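Local coordinates for protein thioesterase (Streptomyces sp. WAC02707, PDB 6VAP) that probably removes acyl groups from the carrier domains of the borrelidin assembly line by hydrolysing their thioester bonds, as a type II thioesterase, at residues 72-84 with 99-111. Residues are numbered along the deposited sequence; the frame is centred on the assembly and turned at random.
Sequences DIDELANQLFPVL and MGATLAFELARRF
R110 ties the two helices together through D74 and N78. Its NH2 makes a salt bridge to D74 OD1 at 2.9 Å. NH2 and NE also grip N78 side-on, both on OD1 and from the same face of the amide; the NE–OD1 bond is 3.1 Å long. The remaining nitrogen, NH1, turns back to its own helix and bonds E106 OE1 at 2.8 Å and E106 O. These partners lie near the guanidinium plane and fix its rotation. A77 CB sits over the centre of one guanidinium face, 3.6 Å from CZ. R110 bonds both D74 and E106 and probably offsets their like charges. Outside the helices, D74 also pairs with R187, and E106 OE2 bonds Y184 OH.

The stem of R110 packs on F81. R110 CB lies 3.6 Å from the F81 ring centroid, almost exactly over it, a CH-pi contact. F81 CG stands anti to the backbone N (chi1 -171°), which swings the ring across to the other helix. There its edge meets the face of F111 in a T-shaped stack, planes at 82°, with CE1 over the ring centre.

Deeper in, I73, A77, L103 and L107 interlock as knobs into holes. L107 CD1 touches L80 CD2 at 3.6 Å. At the far end I73 CD1 reaches M99 SD, also at 3.6 Å. L103 and L107 also rest on strand 26-30. Segments 73-84 and 99-111 cross at -51° and pack side by side against the central sheet of an alpha/beta-hydrolase fold, where helix 99-113 begins within the probable nucleophile elbow, which includes G100.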
loop_
_atom_site.group_PDB
_atom_site.type_symbol
_atom_site.label_atom_id
_atom_site.label_comp_id
_atom_site.label_asym_id
_atom_site.label_seq_id
_atom_site.Cartn_x
_atom_site.Cartn_y
_atom_site.Cartn_z
ATOM N N ASP A 72 2.265 12.792 6.208
ATOM C CA ASP A 72 2.390 13.184 4.811
ATOM C C ASP A 72 2.887 11.969 4.049
ATOM O O ASP A 72 3.843 11.322 4.480
ATOM C CB ASP A 72 3.336 14.384 4.640
ATOM C CG ASP A 72 3.611 14.701 3.180
ATOM O OD1 ASP A 72 2.677 15.133 2.471
ATOM O OD2 ASP A 72 4.766 14.521 2.739
ATOM N N ILE A 73 2.260 11.679 2.910
ATOM C CA ILE A 73 2.679 10.547 2.093
ATOM C C ILE A 73 4.088 10.755 1.558
ATOM O O ILE A 73 4.911 9.831 1.533
ATOM C CB ILE A 73 1.673 10.350 0.949
ATOM C CG1 ILE A 73 0.316 9.863 1.494
ATOM C CG2 ILE A 73 2.232 9.335 -0.077
ATOM C CD1 ILE A 73 0.290 8.390 1.740
ATOM N N ASP A 74 4.390 11.963 1.099
ATOM C CA ASP A 74 5.727 12.212 0.561
ATOM C C ASP A 74 6.807 12.043 1.624
ATOM O O ASP A 74 7.912 11.569 1.327
ATOM C CB ASP A 74 5.807 13.610 -0.050
ATOM C CG ASP A 74 5.367 13.631 -1.501
ATOM O OD1 ASP A 74 5.894 12.824 -2.299
ATOM O OD2 ASP A 74 4.487 14.448 -1.850
ATOM N N GLU A 75 6.488 12.372 2.878
ATOM C CA GLU A 75 7.453 12.176 3.953
ATOM C C GLU A 75 7.589 10.699 4.269
ATOM O O GLU A 75 8.704 10.207 4.461
ATOM C CB GLU A 75 7.041 12.955 5.206
ATOM C CG GLU A 75 7.248 14.456 5.083
ATOM C CD GLU A 75 6.423 15.242 6.081
ATOM O OE1 GLU A 75 6.170 16.442 5.832
ATOM O OE2 GLU A 75 6.024 14.659 7.113
ATOM N N LEU A 76 6.464 9.976 4.330
ATOM C CA LEU A 76 6.531 8.520 4.451
ATOM C C LEU A 76 7.415 7.925 3.362
ATOM O O LEU A 76 8.290 7.095 3.632
ATOM C CB LEU A 76 5.131 7.897 4.394
ATOM C CG LEU A 76 4.413 7.757 5.740
ATOM C CD1 LEU A 76 2.899 7.624 5.499
ATOM C CD2 LEU A 76 4.927 6.599 6.518
ATOM N N ALA A 77 7.161 8.303 2.111
ATOM C CA ALA A 77 7.953 7.795 0.992
ATOM C C ALA A 77 9.425 8.203 1.074
ATOM O O ALA A 77 10.323 7.381 0.853
ATOM C CB ALA A 77 7.363 8.298 -0.319
ATOM N N ASN A 78 9.687 9.481 1.326
ATOM C CA ASN A 78 11.060 9.944 1.339
ATOM C C ASN A 78 11.862 9.244 2.418
ATOM O O ASN A 78 13.033 8.926 2.208
ATOM C CB ASN A 78 11.065 11.444 1.536
ATOM C CG ASN A 78 10.708 12.200 0.270
ATOM O OD1 ASN A 78 10.822 11.678 -0.836
ATOM N ND2 ASN A 78 10.259 13.458 0.437
ATOM N N GLN A 79 11.272 9.027 3.594
ATOM C CA GLN A 79 11.965 8.287 4.650
ATOM C C GLN A 79 12.061 6.797 4.315
ATOM O O GLN A 79 13.072 6.140 4.624
ATOM C CB GLN A 79 11.231 8.481 5.990
ATOM C CG GLN A 79 11.401 9.854 6.587
ATOM C CD GLN A 79 10.988 9.906 8.044
ATOM O OE1 GLN A 79 11.214 8.972 8.800
ATOM N NE2 GLN A 79 10.379 10.997 8.436
ATOM N N LEU A 80 11.019 6.245 3.687
ATOM C CA LEU A 80 10.985 4.807 3.469
ATOM C C LEU A 80 11.854 4.392 2.292
ATOM O O LEU A 80 12.416 3.294 2.309
ATOM C CB LEU A 80 9.541 4.372 3.251
ATOM C CG LEU A 80 9.283 2.957 2.821
ATOM C CD1 LEU A 80 9.859 1.960 3.844
ATOM C CD2 LEU A 80 7.765 2.765 2.661
ATOM N N PHE A 81 12.005 5.253 1.288
ATOM C CA PHE A 81 12.685 4.825 0.072
ATOM C C PHE A 81 14.110 4.402 0.323
ATOM O O PHE A 81 14.476 3.316 -0.159
ATOM C CB PHE A 81 12.611 5.923 -0.983
ATOM C CG PHE A 81 13.103 5.480 -2.333
ATOM C CD1 PHE A 81 12.577 4.335 -2.947
ATOM C CD2 PHE A 81 14.078 6.200 -2.996
ATOM C CE1 PHE A 81 13.039 3.927 -4.172
ATOM C CE2 PHE A 81 14.519 5.795 -4.241
ATOM C CZ PHE A 81 14.005 4.654 -4.821
ATOM N N PRO A 82 14.967 5.194 0.998
ATOM C CA PRO A 82 16.346 4.744 1.244
ATOM C C PRO A 82 16.425 3.418 1.953
ATOM O O PRO A 82 17.365 2.648 1.720
ATOM C CB PRO A 82 16.942 5.867 2.106
ATOM C CG PRO A 82 15.951 6.994 2.056
ATOM C CD PRO A 82 14.656 6.452 1.707
ATOM N N VAL A 83 15.487 3.143 2.851
ATOM C CA VAL A 83 15.487 1.871 3.559
ATOM C C VAL A 83 15.157 0.741 2.598
ATOM O O VAL A 83 15.852 -0.280 2.553
ATOM C CB VAL A 83 14.492 1.909 4.732
ATOM C CG1 VAL A 83 14.532 0.609 5.514
ATOM C CG2 VAL A 83 14.831 3.106 5.649
ATOM N N LEU A 84 14.070 0.893 1.830
ATOM C CA LEU A 84 13.742 -0.121 0.832
ATOM C C LEU A 84 14.829 -0.241 -0.217
ATOM O O LEU A 84 15.072 -1.341 -0.714
ATOM C CB LEU A 84 12.415 0.193 0.156
ATOM C CG LEU A 84 11.191 -0.187 0.983
ATOM C CD1 LEU A 84 9.989 0.519 0.392
ATOM C CD2 LEU A 84 10.986 -1.715 0.998
ATOM N N MET A 99 -4.767 4.010 1.617
ATOM C CA MET A 99 -3.659 4.954 1.680
ATOM C C MET A 99 -2.347 4.302 1.244
ATOM O O MET A 99 -1.522 4.935 0.574
ATOM C CB MET A 99 -3.531 5.519 3.088
ATOM C CG MET A 99 -2.454 6.572 3.249
ATOM S SD MET A 99 -0.970 5.989 4.107
ATOM C CE MET A 99 -1.618 5.738 5.720
ATOM N N GLY A 100 -2.141 3.033 1.598
ATOM C CA GLY A 100 -0.966 2.320 1.132
ATOM C C GLY A 100 -0.812 2.320 -0.375
ATOM O O GLY A 100 0.310 2.197 -0.880
ATOM N N ALA A 101 -1.926 2.395 -1.114
ATOM C CA ALA A 101 -1.834 2.415 -2.577
ATOM C C ALA A 101 -1.178 3.705 -3.072
ATOM O O ALA A 101 -0.375 3.696 -4.011
ATOM C CB ALA A 101 -3.236 2.243 -3.196
ATOM N N THR A 102 -1.515 4.829 -2.458
ATOM C CA THR A 102 -0.877 6.079 -2.841
ATOM C C THR A 102 0.603 6.060 -2.467
ATOM O O THR A 102 1.464 6.464 -3.260
ATOM C CB THR A 102 -1.594 7.255 -2.184
ATOM O OG1 THR A 102 -2.974 7.268 -2.550
ATOM C CG2 THR A 102 -0.930 8.607 -2.612
ATOM N N LEU A 103 0.921 5.581 -1.268
ATOM C CA LEU A 103 2.315 5.411 -0.892
ATOM C C LEU A 103 3.035 4.490 -1.858
ATOM O O LEU A 103 4.145 4.811 -2.294
ATOM C CB LEU A 103 2.405 4.889 0.530
ATOM C CG LEU A 103 3.816 4.629 1.056
ATOM C CD1 LEU A 103 4.689 5.884 0.919
ATOM C CD2 LEU A 103 3.748 4.207 2.498
ATOM N N ALA A 104 2.402 3.371 -2.234
ATOM C CA ALA A 104 3.015 2.450 -3.183
ATOM C C ALA A 104 3.292 3.124 -4.505
ATOM O O ALA A 104 4.332 2.859 -5.121
ATOM C CB ALA A 104 2.143 1.211 -3.406
ATOM N N PHE A 105 2.378 3.989 -4.948
ATOM C CA PHE A 105 2.573 4.683 -6.207
ATOM C C PHE A 105 3.724 5.659 -6.110
ATOM O O PHE A 105 4.480 5.815 -7.063
ATOM C CB PHE A 105 1.296 5.404 -6.604
ATOM C CG PHE A 105 1.508 6.489 -7.633
ATOM C CD1 PHE A 105 1.636 6.182 -8.991
ATOM C CD2 PHE A 105 1.526 7.798 -7.262
ATOM C CE1 PHE A 105 1.807 7.175 -9.919
ATOM C CE2 PHE A 105 1.690 8.790 -8.186
ATOM C CZ PHE A 105 1.830 8.482 -9.526
ATOM N N GLU A 106 3.825 6.373 -4.996
ATOM C CA GLU A 106 4.908 7.325 -4.790
ATOM C C GLU A 106 6.247 6.613 -4.712
ATOM O O GLU A 106 7.244 7.106 -5.255
ATOM C CB GLU A 106 4.625 8.134 -3.523
ATOM C CG GLU A 106 3.544 9.179 -3.675
ATOM C CD GLU A 106 3.944 10.252 -4.695
ATOM O OE1 GLU A 106 5.149 10.403 -4.929
ATOM O OE2 GLU A 106 3.047 10.902 -5.249
ATOM N N LEU A 107 6.282 5.457 -4.046
ATOM C CA LEU A 107 7.499 4.651 -4.008
ATOM C C LEU A 107 7.855 4.150 -5.394
ATOM O O LEU A 107 9.026 4.165 -5.785
ATOM C CB LEU A 107 7.324 3.472 -3.042
ATOM C CG LEU A 107 7.188 3.859 -1.591
ATOM C CD1 LEU A 107 6.697 2.648 -0.735
ATOM C CD2 LEU A 107 8.548 4.334 -1.072
ATOM N N ALA A 108 6.848 3.815 -6.195
ATOM C CA ALA A 108 7.126 3.380 -7.558
ATOM C C ALA A 108 7.781 4.490 -8.367
ATOM O O ALA A 108 8.741 4.265 -9.111
ATOM C CB ALA A 108 5.842 2.905 -8.225
ATOM N N ARG A 109 7.259 5.700 -8.241
ATOM C CA ARG A 109 7.848 6.847 -8.903
ATOM C C ARG A 109 9.308 6.987 -8.545
ATOM O O ARG A 109 10.133 7.260 -9.419
ATOM C CB ARG A 109 7.097 8.121 -8.499
ATOM C CG ARG A 109 5.868 8.445 -9.274
ATOM C CD ARG A 109 5.202 9.723 -8.723
ATOM N NE ARG A 109 4.714 10.591 -9.789
ATOM C CZ ARG A 109 4.215 11.798 -9.586
ATOM N NH1 ARG A 109 4.158 12.286 -8.354
ATOM N NH2 ARG A 109 3.758 12.491 -10.607
ATOM N N ARG A 110 9.648 6.777 -7.265
ATOM C CA ARG A 110 11.036 6.915 -6.825
ATOM C C ARG A 110 11.932 5.761 -7.296
ATOM O O ARG A 110 13.115 5.960 -7.593
ATOM C CB ARG A 110 11.038 7.031 -5.306
ATOM C CG ARG A 110 10.523 8.360 -4.815
ATOM C CD ARG A 110 9.930 8.240 -3.424
ATOM N NE ARG A 110 9.663 9.570 -2.827
ATOM C CZ ARG A 110 8.564 10.283 -3.083
ATOM N NH1 ARG A 110 7.657 9.835 -3.945
ATOM N NH2 ARG A 110 8.384 11.452 -2.503
ATOM N N PHE A 111 11.403 4.542 -7.336
ATOM C CA PHE A 111 12.171 3.426 -7.866
ATOM C C PHE A 111 12.535 3.675 -9.315
ATOM O O PHE A 111 13.694 3.507 -9.700
ATOM C CB PHE A 111 11.390 2.124 -7.716
ATOM C CG PHE A 111 11.503 1.505 -6.348
ATOM C CD1 PHE A 111 12.709 0.953 -5.914
ATOM C CD2 PHE A 111 10.409 1.426 -5.524
ATOM C CE1 PHE A 111 12.829 0.371 -4.687
ATOM C CE2 PHE A 111 10.507 0.824 -4.270
ATOM C CZ PHE A 111 11.712 0.313 -3.840
#